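Local coordinates for legionella ubiquitin-specific protease A domain-containing protein (Legionella pneumophila subsp. pneumophila, PDB 5DGG) that is of unknown function in detail but, as a LupA-family domain of the peptidase CA clan, probably acts as a ubiquitin-specific cysteine protease, at residues 45-50 / 103-108; 137-142 / 160-165. All blocks are in the same frame, centred on the assembly; numbering follows the deposited sequence.

Contact 1: residues 45-50 / 103-108; sequences SDVFNP and DLLNQC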
loop_
_atom_site.group_PDB
_atom_site.type_symbol
_atom_site.label_atom_id
_atom_site.label_comp_id
_atom_site.label_asym_id
_atom_site.label_seq_id
_atom_site.Cartn_x
_atom_site.Cartn_y
_atom_site.Cartn_z
ATOM N N SER A 45 13.820 -11.723 -1.902
ATOM C CA SER A 45 14.905 -11.401 -1.010
ATOM C C SER A 45 14.421 -10.819 0.333
ATOM O O SER A 45 14.922 -11.184 1.384
ATOM C CB SER A 45 15.861 -10.446 -1.672
ATOM O OG SER A 45 16.774 -10.059 -0.695
ATOM N N ASP A 46 13.446 -9.921 0.284
ATOM C CA ASP A 46 12.864 -9.302 1.479
ATOM C C ASP A 46 11.997 -10.288 2.266
ATOM O O ASP A 46 12.074 -10.338 3.491
ATOM C CB ASP A 46 12.021 -8.103 1.065
ATOM C CG ASP A 46 12.858 -6.951 0.547
ATOM O OD1 ASP A 46 14.064 -6.867 0.871
ATOM O OD2 ASP A 46 12.282 -6.123 -0.158
ATOM N N VAL A 47 11.203 -11.094 1.566
ATOM C CA VAL A 47 10.407 -12.113 2.211
ATOM C C VAL A 47 11.253 -13.003 3.092
ATOM O O VAL A 47 10.839 -13.323 4.186
ATOM C CB VAL A 47 9.588 -12.916 1.208
ATOM C CG1 VAL A 47 9.094 -14.218 1.804
ATOM C CG2 VAL A 47 8.416 -12.057 0.764
ATOM N N PHE A 48 12.439 -13.359 2.615
ATOM C CA PHE A 48 13.269 -14.318 3.291
ATOM C C PHE A 48 14.408 -13.672 4.053
ATOM O O PHE A 48 15.315 -14.370 4.536
ATOM C CB PHE A 48 13.749 -15.418 2.306
ATOM C CG PHE A 48 12.643 -16.289 1.819
ATOM C CD1 PHE A 48 12.018 -17.170 2.676
ATOM C CD2 PHE A 48 12.173 -16.195 0.495
ATOM C CE1 PHE A 48 10.988 -17.935 2.228
ATOM C CE2 PHE A 48 11.125 -16.968 0.052
ATOM C CZ PHE A 48 10.547 -17.862 0.918
ATOM N N ASN A 49 14.355 -12.357 4.246
ATOM C CA ASN A 49 15.393 -11.671 4.966
ATOM C C ASN A 49 14.940 -11.453 6.407
ATOM O O ASN A 49 13.899 -10.807 6.648
ATOM C CB ASN A 49 15.746 -10.343 4.324
ATOM C CG ASN A 49 16.814 -9.595 5.105
ATOM O OD1 ASN A 49 17.083 -9.925 6.274
ATOM N ND2 ASN A 49 17.414 -8.603 4.494
ATOM N N PRO A 50 15.704 -12.019 7.382
ATOM C CA PRO A 50 15.318 -11.953 8.783
ATOM C C PRO A 50 15.121 -10.541 9.314
ATOM O O PRO A 50 14.299 -10.351 10.191
ATOM C CB PRO A 50 16.509 -12.628 9.508
ATOM C CG PRO A 50 17.641 -12.538 8.543
ATOM C CD PRO A 50 16.964 -12.767 7.225
ATOM N N ASP A 103 -0.265 -15.449 -6.208
ATOM C CA ASP A 103 0.644 -15.895 -7.276
ATOM C C ASP A 103 1.998 -15.222 -7.192
ATOM O O ASP A 103 3.015 -15.857 -7.407
ATOM C CB ASP A 103 0.025 -15.692 -8.641
ATOM C CG ASP A 103 -1.112 -16.640 -8.897
ATOM O OD1 ASP A 103 -1.711 -17.158 -7.927
ATOM O OD2 ASP A 103 -1.455 -16.858 -10.081
ATOM N N LEU A 104 2.029 -13.958 -6.818
ATOM C CA LEU A 104 3.286 -13.255 -6.605
ATOM C C LEU A 104 4.072 -13.889 -5.480
ATOM O O LEU A 104 5.269 -14.187 -5.620
ATOM C CB LEU A 104 2.967 -11.816 -6.304
ATOM C CG LEU A 104 4.015 -10.749 -6.132
ATOM C CD1 LEU A 104 5.023 -10.818 -7.253
ATOM C CD2 LEU A 104 3.273 -9.444 -6.161
ATOM N N LEU A 105 3.409 -14.123 -4.357
ATOM C CA LEU A 105 4.046 -14.825 -3.269
ATOM C C LEU A 105 4.485 -16.269 -3.673
ATOM O O LEU A 105 5.601 -16.692 -3.342
ATOM C CB LEU A 105 3.168 -14.823 -2.040
ATOM C CG LEU A 105 3.062 -13.421 -1.408
ATOM C CD1 LEU A 105 2.055 -13.483 -0.297
ATOM C CD2 LEU A 105 4.377 -12.903 -0.849
ATOM N N ASN A 106 3.642 -17.019 -4.355
ATOM C CA ASN A 106 4.082 -18.327 -4.827
ATOM C C ASN A 106 5.315 -18.244 -5.724
ATOM O O ASN A 106 6.222 -19.033 -5.571
ATOM C CB ASN A 106 2.976 -19.101 -5.522
ATOM C CG ASN A 106 3.327 -20.562 -5.667
ATOM O OD1 ASN A 106 3.268 -21.322 -4.696
ATOM N ND2 ASN A 106 3.735 -20.962 -6.868
ATOM N N GLN A 107 5.381 -17.262 -6.616
ATOM C CA GLN A 107 6.604 -17.062 -7.385
ATOM C C GLN A 107 7.819 -16.858 -6.482
ATOM O O GLN A 107 8.887 -17.398 -6.776
ATOM C CB GLN A 107 6.486 -15.879 -8.326
ATOM C CG GLN A 107 5.387 -16.029 -9.339
ATOM C CD GLN A 107 5.901 -15.924 -10.743
ATOM O OE1 GLN A 107 6.727 -16.744 -11.180
ATOM N NE2 GLN A 107 5.422 -14.910 -11.473
ATOM N N CYS A 108 7.676 -16.075 -5.396
ATOM C CA CYS A 108 8.782 -15.846 -4.460
ATOM C C CYS A 108 9.193 -17.086 -3.682
ATOM O O CYS A 108 10.230 -17.095 -3.039
ATOM C CB CYS A 108 8.407 -14.762 -3.447
ATOM S SG CYS A 108 8.210 -13.226 -4.282
#

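Contact 2: residues 137-142 / 160-165; sequences CAYSHK and DTLDNL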
loop_
_atom_site.group_PDB
_atom_site.type_symbol
_atom_site.label_atom_id
_atom_site.label_comp_id
_atom_site.label_asym_id
_atom_site.label_seq_id
_atom_site.Cartn_x
_atom_site.Cartn_y
_atom_site.Cartn_z
ATOM N N CYS A 137 -2.100 6.036 -0.316
ATOM C CA CYS A 137 -0.910 6.686 0.209
ATOM C C CYS A 137 -1.058 6.989 1.673
ATOM O O CYS A 137 -0.172 6.661 2.518
ATOM C CB CYS A 137 -0.597 7.978 -0.541
ATOM S SG CYS A 137 0.238 7.715 -2.101
ATOM N N ALA A 138 -2.218 7.543 2.027
ATOM C CA ALA A 138 -2.457 7.907 3.410
ATOM C C ALA A 138 -2.589 6.668 4.287
ATOM O O ALA A 138 -2.085 6.623 5.415
ATOM C CB ALA A 138 -3.688 8.772 3.538
ATOM N N TYR A 139 -3.288 5.661 3.792
ATOM C CA TYR A 139 -3.402 4.399 4.547
ATOM C C TYR A 139 -2.026 3.725 4.784
ATOM O O TYR A 139 -1.783 3.139 5.876
ATOM C CB TYR A 139 -4.448 3.473 3.912
ATOM C CG TYR A 139 -4.855 2.271 4.766
ATOM C CD1 TYR A 139 -5.818 2.384 5.720
ATOM C CD2 TYR A 139 -4.241 1.015 4.589
ATOM C CE1 TYR A 139 -6.171 1.332 6.540
ATOM C CE2 TYR A 139 -4.606 -0.075 5.368
ATOM C CZ TYR A 139 -5.578 0.093 6.356
ATOM O OH TYR A 139 -5.992 -0.930 7.151
ATOM N N SER A 140 -1.149 3.827 3.771
ATOM C CA SER A 140 0.177 3.310 3.866
ATOM C C SER A 140 0.998 4.027 4.976
ATOM O O SER A 140 1.809 3.426 5.700
ATOM C CB SER A 140 0.874 3.399 2.501
ATOM O OG SER A 140 0.226 2.558 1.543
ATOM N N HIS A 141 0.847 5.333 5.067
ATOM C CA HIS A 141 1.405 6.083 6.184
ATOM C C HIS A 141 0.818 5.598 7.530
ATOM O O HIS A 141 1.542 5.394 8.487
ATOM C CB HIS A 141 1.174 7.572 5.964
ATOM C CG HIS A 141 2.112 8.179 4.971
ATOM N ND1 HIS A 141 3.381 8.589 5.311
ATOM C CD2 HIS A 141 2.003 8.376 3.644
ATOM C CE1 HIS A 141 4.000 9.046 4.240
ATOM N NE2 HIS A 141 3.185 8.930 3.215
ATOM N N LYS A 142 -0.491 5.397 7.598
ATOM C CA LYS A 142 -1.098 4.877 8.793
ATOM C C LYS A 142 -0.479 3.534 9.180
ATOM O O LYS A 142 -0.177 3.300 10.374
ATOM C CB LYS A 142 -2.587 4.703 8.586
ATOM C CG LYS A 142 -3.276 4.046 9.778
ATOM C CD LYS A 142 -4.743 3.757 9.518
ATOM C CE LYS A 142 -5.431 3.556 10.872
ATOM N NZ LYS A 142 -6.846 3.162 10.710
ATOM N N ASP A 160 -3.947 11.600 9.943
ATOM C CA ASP A 160 -5.044 12.213 10.713
ATOM C C ASP A 160 -6.141 12.707 9.794
ATOM O O ASP A 160 -7.305 12.659 10.158
ATOM C CB ASP A 160 -4.568 13.367 11.622
ATOM C CG ASP A 160 -3.473 12.939 12.633
ATOM O OD1 ASP A 160 -3.270 11.719 12.872
ATOM O OD2 ASP A 160 -2.789 13.844 13.147
ATOM N N THR A 161 -5.801 13.169 8.599
ATOM C CA THR A 161 -6.865 13.525 7.654
ATOM C C THR A 161 -7.679 12.284 7.278
ATOM O O THR A 161 -8.946 12.253 7.387
ATOM C CB THR A 161 -6.315 14.240 6.431
ATOM O OG1 THR A 161 -5.646 15.434 6.861
ATOM C CG2 THR A 161 -7.445 14.596 5.464
ATOM N N LEU A 162 -6.974 11.260 6.816
ATOM C CA LEU A 162 -7.651 10.005 6.456
ATOM C C LEU A 162 -8.526 9.470 7.570
ATOM O O LEU A 162 -9.702 9.131 7.360
ATOM C CB LEU A 162 -6.621 8.926 6.114
ATOM C CG LEU A 162 -7.178 7.491 5.945
ATOM C CD1 LEU A 162 -7.996 7.384 4.704
ATOM C CD2 LEU A 162 -6.042 6.504 5.839
ATOM N N ASP A 163 -7.964 9.380 8.764
ATOM C CA ASP A 163 -8.675 8.738 9.864
ATOM C C ASP A 163 -9.944 9.448 10.300
ATOM O O ASP A 163 -10.934 8.805 10.693
ATOM C CB ASP A 163 -7.768 8.649 11.074
ATOM C CG ASP A 163 -8.325 7.744 12.128
ATOM O OD1 ASP A 163 -8.331 6.520 11.921
ATOM O OD2 ASP A 163 -8.800 8.249 13.161
ATOM N N ASN A 164 -9.916 10.781 10.259
ATOM C CA ASN A 164 -11.049 11.557 10.749
ATOM C C ASN A 164 -11.970 12.039 9.687
ATOM O O ASN A 164 -13.157 12.150 9.965
ATOM C CB ASN A 164 -10.541 12.725 11.597
ATOM C CG ASN A 164 -9.789 12.221 12.809
ATOM O OD1 ASN A 164 -10.394 11.772 13.748
ATOM N ND2 ASN A 164 -8.469 12.208 12.746
ATOM N N LEU A 165 -11.446 12.322 8.484
ATOM C CA LEU A 165 -12.235 12.947 7.411
ATOM C C LEU A 165 -12.405 12.176 6.099
ATOM O O LEU A 165 -13.196 12.595 5.250
ATOM C CB LEU A 165 -11.591 14.269 7.033
ATOM C CG LEU A 165 -11.626 15.313 8.142
ATOM C CD1 LEU A 165 -10.650 16.449 7.814
ATOM C CD2 LEU A 165 -13.058 15.818 8.294
#

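Contact 1: residues 45-50 / 103-108
Phe48 and Val47, at the C-terminal end of helix 33-47, meet Leu105 and Cys108 of helix 98-108 in a small packing contact. Its centre lies about 17 Å from the centre of the chain. It buries 127 Å² in all. No hydrogen bond crosses between the two segments.

The closest approach is made by the Phe48 ring. Phe48 CE2 lies 3.2 Å from Cys108 O, which sits at the ring edge, near the ring plane. An aromatic C-H edge thus faces a carbonyl oxygen, a weakly polar approach. CG of Phe48 is anti to its carbonyl carbon (chi1 -67°), and this brings the ring edge up to Cys108 O. One ring face rests on Val47 CG1, 3.8 Å above the ring plane and over its centre.

The second link is apolar and loose. Val47 CG2 is 4.4 Å from Leu105 CD2. Phe48 is the first residue to leave helical geometry, so the contact forms where helix 33-47 ends.

Around it, Cys108 directs its side chain at helix 33-47 and, with Leu104, packs on Leu43. Val47 also touches Ile55 of strand 54-60, and both Val47 and Phe48 touch Tyr81 of strand 81-86. The end of helix 33-47 and helix 98-108 therefore meet beside the mixed sheet.

Contact 2: residues 137-142 / 160-165
Leu162 packs against Ala138 and Tyr139 where helix 156-165 crosses helix 132-146. The axes of the two short segments come within 9.3 Å at an angle of 104°, so the helices run nearly crosswise. The contact buries 178 Å².

The apolar part centres on Leu162. Its CG is anti to the backbone N (chi1 170°), which sends the CD2 branch onto the backbone of the other helix. Leu162 CD2 lies 3.5 Å from Tyr139 N and 3.6 Å from Tyr139 CA. The same methyl is 3.9 Å from Tyr139 CB and also lies at the edge of the tyrosine ring, near its plane. Nearer the backbone, Leu162 CB meets Ala138 CB at 3.9 Å. The small Ala138 is consistent with the short 6.4 Å between the CA atoms of Ala138 and Leu162.

The polar part is a long salt bridge. Lys142 NZ is 3.9 Å from Asp163 OD1. The lysine chain is extended beyond CG and reaches across to the carboxylate. The stronger partner of Asp163 OD1 is Lys123, outside the two segments. Tyr139 is held outside the contact as well: its OH is hydrogen-bonded to Glu84 OE2, and its ring stacks with Phe86.

Within helix 156-165, Asn164 ND2 donates to Asp160 O at 2.9 Å, in the carbonyl plane and on a lone pair. Asn164 N shares that oxygen.

The chemistry implies a mainly apolar crossing, with Leu162 laid on Ala138 and Tyr139, and one long salt bridge at its side. The two lysines near Asp163 would probably stabilise its negative charge, with Lys142, at the long distance, probably contributing less.

In the fold
Contacts 1 and 2 lie on opposite sides of the centre of the chain. Their centres are 27 Å apart, and their nearest atoms are about 15 Å apart, so they do not touch. Both segments of contact 1 precede those of contact 2 in the sequence. Strand 81-86 has neighbours in both: Tyr81 meets Val47 and Phe48 of contact 1, while Glu84 and Phe86 hold Tyr139 of contact 2. Contact 1 lies beside the mixed sheet, and contact 2 joins two helices across the chain's centre from it. Both belong to the LupA domain, and neither can be tied to a catalytic residue.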